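Local coordinates for acyl-[acyl-carrier-protein]--UDP-N-acetylglucosamine O-acyltransferase (Acinetobacter baumannii, PDB 4E6U), which catalyses transfer of an acyl chain from acyl carrier protein to UDP-N-acetylglucosamine, an early step of lipopolysaccharide synthesis, at residues L77-K80 against G81-T84; E219-K222 against L223-S227. All coordinates share one frame; numbering follows the deposited sequence. Where two conformers were deposited one is given.

Following the chain from its N terminus, the short parallel strands wind into the left-handed beta-helix of hexapeptide acyltransferases. Interaction 1 lies where the chain leaves this coil, in the excursion between strands 69-70 and 85-88, and it closes a tight turn just before the second of these strands begins. Interaction 2 comes much later, at the C-terminal end of helix 211-225 in the helical region that follows the coil. The two turns are in series and neither nest nor cross; the centres of interactions 1 and 2 are about 42 Å apart, and the nearest atoms of interactions 1 and 2 about 30 Å apart. One shapes a loop projecting from the coil, the other ends a helix packed beside strand 194-199.

Interaction 1: residues L77-K80 against G81-T84; sequences LKYK and GEET. With EDO (1,2-ethanediol), chain G.
Tyr79 lays its ring over Gly81 and reaches Glu82 with its hydroxyl, and here the packing is tight. One face of the ring covers the backbone N of Gly81, with Tyr79 CE2 3.2 Å from Gly81 N and the contact displaced toward the rim. CG stands anti to the backbone N (chi1 -179°), which carries the ring forward along the chain until Tyr79 OH donates to Glu82 O at 2.6 Å. That acceptor lies at the ring edge, and the hydroxyl oxygen is tilted 21° from the plane of the Glu82 carbonyl. Beside the phenol, a water donates to both Tyr79 OH and the OG1 of buried Thr84, whose protein partner is Gly103 O. The Glu82 side chain runs past the ring in the opposite direction, and its bend at chi2 brings Glu82 OE1 to Lys80 N (2.9 Å), which meets it on the syn side but 30° out of the carboxylate plane.

The outer side is looser and watery. Exposed Lys80 keeps its NZ 4.0 Å from Glu82 OE2, beyond a salt bridge; one water joins both to Lys78 O. At the far end, Leu77 N donates almost straight to O2 of an ethanediol, probably from the crystallisation liquor, while its side chain packs on Leu118 of the second subunit.

Direct bonds at the phenol and carboxylate therefore pin the turn, whereas the lysine ammonium probably adds only a water-mediated, partly screened attraction.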
ATOM      1  N   LEU A  77       5.221  18.778   7.239  1.00 22.77           N
ATOM      2  CA  LEU A  77       6.050  19.864   6.707  1.00 24.90           C
ATOM      3  C   LEU A  77       6.273  20.988   7.725  1.00 26.14           C
ATOM      4  O   LEU A  77       7.185  21.794   7.544  1.00 27.09           O
ATOM      5  CB  LEU A  77       5.506  20.406   5.369  1.00 26.19           C
ATOM      6  CG  LEU A  77       5.709  19.504   4.139  1.00 27.02           C
ATOM      7  CD1 LEU A  77       4.922  20.053   2.945  1.00 28.28           C
ATOM      8  CD2 LEU A  77       7.185  19.310   3.774  1.00 28.45           C
ATOM      9  N   LYS A  78       5.485  21.001   8.801  1.00 26.42           N
ATOM     10  CA  LYS A  78       5.670  21.976   9.888  1.00 27.86           C
ATOM     11  C   LYS A  78       6.879  21.658  10.755  1.00 28.64           C
ATOM     12  O   LYS A  78       7.399  22.538  11.445  1.00 28.73           O
ATOM     13  CB  LYS A  78       4.432  22.061  10.775  1.00 28.36           C
ATOM     14  CG  LYS A  78       3.193  22.613  10.089  1.00 29.38           C
ATOM     15  CD  LYS A  78       2.033  22.666  11.064  1.00 31.05           C
ATOM     16  N   TYR A  79       7.325  20.402  10.726  1.00 28.40           N
ATOM     17  CA  TYR A  79       8.438  19.974  11.565  1.00 28.84           C
ATOM     18  C   TYR A  79       9.707  20.755  11.238  1.00 29.34           C
ATOM     19  O   TYR A  79      10.063  20.913  10.069  1.00 30.54           O
ATOM     20  CB  TYR A  79       8.669  18.463  11.416  1.00 28.70           C
ATOM     21  CG  TYR A  79       9.793  17.955  12.279  1.00 28.28           C
ATOM     22  CD1 TYR A  79       9.608  17.746  13.644  1.00 27.20           C
ATOM     23  CD2 TYR A  79      11.038  17.687  11.727  1.00 29.70           C
ATOM     24  CE1 TYR A  79      10.653  17.290  14.451  1.00 26.97           C
ATOM     25  CE2 TYR A  79      12.086  17.229  12.515  1.00 29.89           C
ATOM     26  CZ  TYR A  79      11.883  17.028  13.869  1.00 28.11           C
ATOM     27  OH  TYR A  79      12.938  16.574  14.627  1.00 27.86           O
ATOM     28  N   LYS A  80      10.376  21.266  12.273  1.00 28.94           N
ATOM     29  CA  LYS A  80      11.587  22.079  12.089  1.00 29.72           C
ATOM     30  C   LYS A  80      12.779  21.594  12.925  1.00 29.18           C
ATOM     31  O   LYS A  80      13.535  22.396  13.483  1.00 29.88           O
ATOM     32  CB  LYS A  80      11.304  23.563  12.376  1.00 30.48           C
ATOM     33  CG  LYS A  80      10.209  24.195  11.497  1.00 32.90           C
ATOM     34  CD  LYS A  80      10.093  25.718  11.717  1.00 35.90           C
ATOM     35  CE  LYS A  80       9.754  26.101  13.170  1.00 37.30           C
ATOM     36  NZ  LYS A  80       8.292  26.058  13.499  1.00 38.12           N
ATOM     37  N   GLY A  81      12.937  20.280  13.011  1.00 28.20           N
ATOM     38  CA  GLY A  81      14.117  19.690  13.642  1.00 26.98           C
ATOM     39  C   GLY A  81      14.078  19.599  15.158  1.00 25.99           C
ATOM     40  O   GLY A  81      15.089  19.289  15.782  1.00 26.69           O
ATOM     41  N   GLU A  82      12.914  19.853  15.753  1.00 23.98           N
ATOM     42  CA  GLU A  82      12.764  19.795  17.206  1.00 22.92           C
ATOM     43  C   GLU A  82      12.953  18.383  17.763  1.00 22.35           C
ATOM     44  O   GLU A  82      12.733  17.385  17.063  1.00 22.30           O
ATOM     45  CB  GLU A  82      11.396  20.323  17.631  1.00 23.14           C
ATOM     46  CG  GLU A  82      11.100  21.766  17.218  1.00 23.27           C
ATOM     47  CD  GLU A  82      10.388  21.895  15.867  1.00 24.24           C
ATOM     48  OE1 GLU A  82      10.273  20.906  15.106  1.00 22.57           O
ATOM     49  OE2 GLU A  82       9.930  23.011  15.553  1.00 24.13           O
ATOM     50  N   GLU A  83      13.349  18.300  19.027  1.00 21.12           N
ATOM     51  CA  GLU A  83      13.518  17.012  19.680  1.00 20.85           C
ATOM     52  C   GLU A  83      12.161  16.407  19.977  1.00 20.60           C
ATOM     53  O   GLU A  83      11.388  16.948  20.769  1.00 20.97           O
ATOM     54  CB  GLU A  83      14.317  17.156  20.979  1.00 22.17           C
ATOM     55  CG  GLU A  83      14.597  15.825  21.653  1.00 25.79           C
ATOM     56  CD  GLU A  83      15.446  15.975  22.889  1.00 31.39           C
ATOM     57  OE1 GLU A  83      14.890  15.850  23.997  1.00 34.97           O
ATOM     58  OE2 GLU A  83      16.658  16.227  22.739  1.00 33.15           O
ATOM     59  N   THR A  84      11.865  15.279  19.333  1.00 17.71           N
ATOM     60  CA  THR A  84      10.619  14.575  19.603  1.00 17.16           C
ATOM     61  C   THR A  84      10.882  13.076  19.585  1.00 15.99           C
ATOM     62  O   THR A  84      11.940  12.635  19.151  1.00 15.73           O
ATOM     63  CB  THR A  84       9.504  14.902  18.600  1.00 17.81           C
ATOM     64  OG1 THR A  84       9.880  14.370  17.337  1.00 16.75           O
ATOM     65  CG2 THR A  84       9.292  16.427  18.438  1.00 17.98           C
TER
HETATM   66  C1  EDO G 306       2.260  17.586   3.798  1.00 36.60           C
HETATM   67  O1  EDO G 306       0.881  17.974   3.849  1.00 39.66           O
HETATM   68  C2  EDO G 306       2.732  17.208   5.196  1.00 35.44           C
HETATM   69  O2  EDO G 306       2.678  18.370   6.038  1.00 32.67           O
HETATM   70  O   HOH W   1       7.808  23.269  13.985  1.00 28.03           O
HETATM   71  O   HOH W   2      11.736  14.082  15.586  1.00 23.45           O

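Interaction 2: residues E219-K222 against L223-S227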
ATOM      1  N   GLU A 219     -29.229  -0.903  21.532  1.00 17.92           N
ATOM      2  CA  GLU A 219     -30.141   0.230  21.712  1.00 17.94           C
ATOM      3  C   GLU A 219     -29.382   1.546  21.663  1.00 16.67           C
ATOM      4  O   GLU A 219     -29.825   2.503  21.026  1.00 16.03           O
ATOM      5  CB  GLU A 219     -30.909   0.115  23.036  1.00 19.01           C
ATOM      6  CG  GLU A 219     -31.852  -1.085  23.119  1.00 23.77           C
ATOM      7  CD  GLU A 219     -32.443  -1.265  24.508  0.60 27.29           C
ATOM      8  OE1 GLU A 219     -33.545  -1.847  24.603  0.60 29.72           O
ATOM      9  OE2 GLU A 219     -31.818  -0.821  25.499  0.60 28.01           O
ATOM     10  N   ALA A 220     -28.198   1.570  22.286  1.00 15.76           N
ATOM     11  CA  ALA A 220     -27.359   2.745  22.232  1.00 15.36           C
ATOM     12  C   ALA A 220     -26.967   3.084  20.793  1.00 15.09           C
ATOM     13  O   ALA A 220     -26.986   4.251  20.391  1.00 15.47           O
ATOM     14  CB  ALA A 220     -26.113   2.551  23.117  1.00 15.74           C
ATOM     15  N   TYR A 221     -26.623   2.044  20.025  1.00 15.25           N
ATOM     16  CA  TYR A 221     -26.292   2.212  18.613  1.00 15.34           C
ATOM     17  C   TYR A 221     -27.466   2.857  17.862  1.00 14.36           C
ATOM     18  O   TYR A 221     -27.278   3.792  17.083  1.00 14.55           O
ATOM     19  CB  TYR A 221     -25.908   0.860  17.984  1.00 16.36           C
ATOM     20  CG  TYR A 221     -25.524   1.001  16.537  1.00 17.39           C
ATOM     21  CD1 TYR A 221     -24.183   1.130  16.170  1.00 17.70           C
ATOM     22  CD2 TYR A 221     -26.490   1.043  15.540  1.00 18.59           C
ATOM     23  CE1 TYR A 221     -23.815   1.286  14.831  1.00 19.87           C
ATOM     24  CE2 TYR A 221     -26.131   1.202  14.195  1.00 19.47           C
ATOM     25  CZ  TYR A 221     -24.791   1.316  13.861  1.00 21.09           C
ATOM     26  OH  TYR A 221     -24.440   1.482  12.533  1.00 22.44           O
ATOM     27  N   LYS A 222     -28.676   2.355  18.098  1.00 14.83           N
ATOM     28  CA  LYS A 222     -29.837   2.923  17.433  1.00 15.74           C
ATOM     29  C   LYS A 222     -30.028   4.390  17.789  1.00 14.48           C
ATOM     30  O   LYS A 222     -30.328   5.211  16.910  1.00 14.70           O
ATOM     31  CB  LYS A 222     -31.095   2.152  17.793  1.00 16.13           C
ATOM     32  CG  LYS A 222     -31.207   0.764  17.206  0.60 17.80           C
ATOM     33  CD  LYS A 222     -32.476   0.111  17.730  0.60 21.11           C
ATOM     34  CE  LYS A 222     -33.175  -0.689  16.667  0.60 23.92           C
ATOM     35  NZ  LYS A 222     -34.605  -0.900  17.027  0.60 26.12           N
ATOM     36  N   LEU A 223     -29.862   4.727  19.075  1.00 13.86           N
ATOM     37  CA  LEU A 223     -29.937   6.132  19.482  1.00 14.81           C
ATOM     38  C   LEU A 223     -28.928   7.033  18.793  1.00 15.29           C
ATOM     39  O   LEU A 223     -29.247   8.148  18.390  1.00 15.92           O
ATOM     40  CB  LEU A 223     -29.811   6.269  21.000  1.00 15.04           C
ATOM     41  CG  LEU A 223     -31.031   5.777  21.790  1.00 15.48           C
ATOM     42  CD1 LEU A 223     -30.621   5.448  23.202  1.00 16.30           C
ATOM     43  CD2 LEU A 223     -32.160   6.832  21.771  1.00 14.06           C
ATOM     44  N   ILE A 224     -27.695   6.535  18.649  1.00 14.54           N
ATOM     45  CA  ILE A 224     -26.629   7.334  18.055  1.00 15.95           C
ATOM     46  C   ILE A 224     -26.786   7.475  16.534  1.00 14.23           C
ATOM     47  O   ILE A 224     -26.639   8.566  15.992  1.00 16.19           O
ATOM     48  CB  ILE A 224     -25.255   6.707  18.373  1.00 15.04           C
ATOM     49  CG1 ILE A 224     -24.993   6.746  19.878  1.00 16.09           C
ATOM     50  CG2 ILE A 224     -24.144   7.469  17.647  1.00 16.48           C
ATOM     51  CD1 ILE A 224     -23.828   5.837  20.346  1.00 16.43           C
ATOM     52  N   PHE A 225     -27.094   6.371  15.870  1.00 14.90           N
ATOM     53  CA  PHE A 225     -26.997   6.328  14.418  1.00 15.89           C
ATOM     54  C   PHE A 225     -28.303   6.372  13.645  1.00 16.97           C
ATOM     55  O   PHE A 225     -28.297   6.757  12.476  1.00 18.29           O
ATOM     56  CB  PHE A 225     -26.183   5.094  14.004  1.00 15.66           C
ATOM     57  CG  PHE A 225     -24.738   5.159  14.433  1.00 16.43           C
ATOM     58  CD1 PHE A 225     -23.836   5.975  13.754  1.00 16.79           C
ATOM     59  CD2 PHE A 225     -24.293   4.428  15.519  1.00 15.81           C
ATOM     60  CE1 PHE A 225     -22.513   6.049  14.162  1.00 17.50           C
ATOM     61  CE2 PHE A 225     -22.951   4.482  15.925  1.00 16.87           C
ATOM     62  CZ  PHE A 225     -22.072   5.296  15.240  1.00 16.50           C
ATOM     63  N   LYS A 226     -29.405   5.975  14.268  1.00 16.62           N
ATOM     64  CA  LYS A 226     -30.664   5.789  13.528  1.00 17.84           C
ATOM     65  C   LYS A 226     -31.774   6.749  13.929  1.00 18.08           C
ATOM     66  O   LYS A 226     -32.760   6.891  13.212  1.00 21.23           O
ATOM     67  CB  LYS A 226     -31.164   4.352  13.680  1.00 17.93           C
ATOM     68  CG  LYS A 226     -30.152   3.274  13.302  1.00 22.07           C
ATOM     69  CD  LYS A 226     -29.853   3.330  11.821  1.00 26.80           C
ATOM     70  CE  LYS A 226     -29.403   1.973  11.308  1.00 30.65           C
ATOM     71  NZ  LYS A 226     -29.205   2.050   9.831  1.00 34.06           N
ATOM     72  N   SER A 227     -31.619   7.432  15.047  1.00 16.73           N
ATOM     73  CA  SER A 227     -32.755   8.171  15.602  1.00 16.09           C
ATOM     74  C   SER A 227     -32.849   9.609  15.178  1.00 16.68           C
ATOM     75  O   SER A 227     -33.853  10.257  15.470  1.00 18.93           O
ATOM     76  CB  SER A 227     -32.695   8.090  17.116  1.00 15.72           C
ATOM     77  OG  SER A 227     -32.833   6.717  17.466  0.60 17.96           O
TER
HETATM   78  O   HOH W   3     -26.689   0.142  10.553  1.00 46.61           O
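Phe225 N donates to Tyr221 O at 2.9 Å, nearly along the C=O axis, and the same i to i+4 pattern joins Leu223 N to Glu219 O and Ile224 N to Ala220 O. As the helix ends, Lys222 O accepts from Lys226 N, also at 2.9 Å but more tilted. In the conformer given, Ser227 OG reaches Lys222 O as well, at 3.0 Å and from the opposite face of the carbonyl plane, a less certain bond.

Outward from this backbone, the rings of Tyr221 and Phe225 meet one turn apart. CG of Tyr221 is anti to its N (chi1 -178°), which lays the ring forward along the helix, and Phe225 CD2 comes over one face, 3.3 Å from Tyr221 CE1. The planes make 34°, an oblique pairing, and Phe225 CB adds a CH-pi contact over the Tyr221 ring. Ile224 CG2 sits over the centre of the Phe225 ring.

Tyr221 and Phe225 both rest on Ala196 of strand 194-199, whereas Ala220 and Ile224 pack on Ile238 of helix 231-241 and on Leu252 of helix 250-258. These contacts place the C-terminal end of an amphipathic alpha-helix within the helical C-terminal domain of the LpxA family.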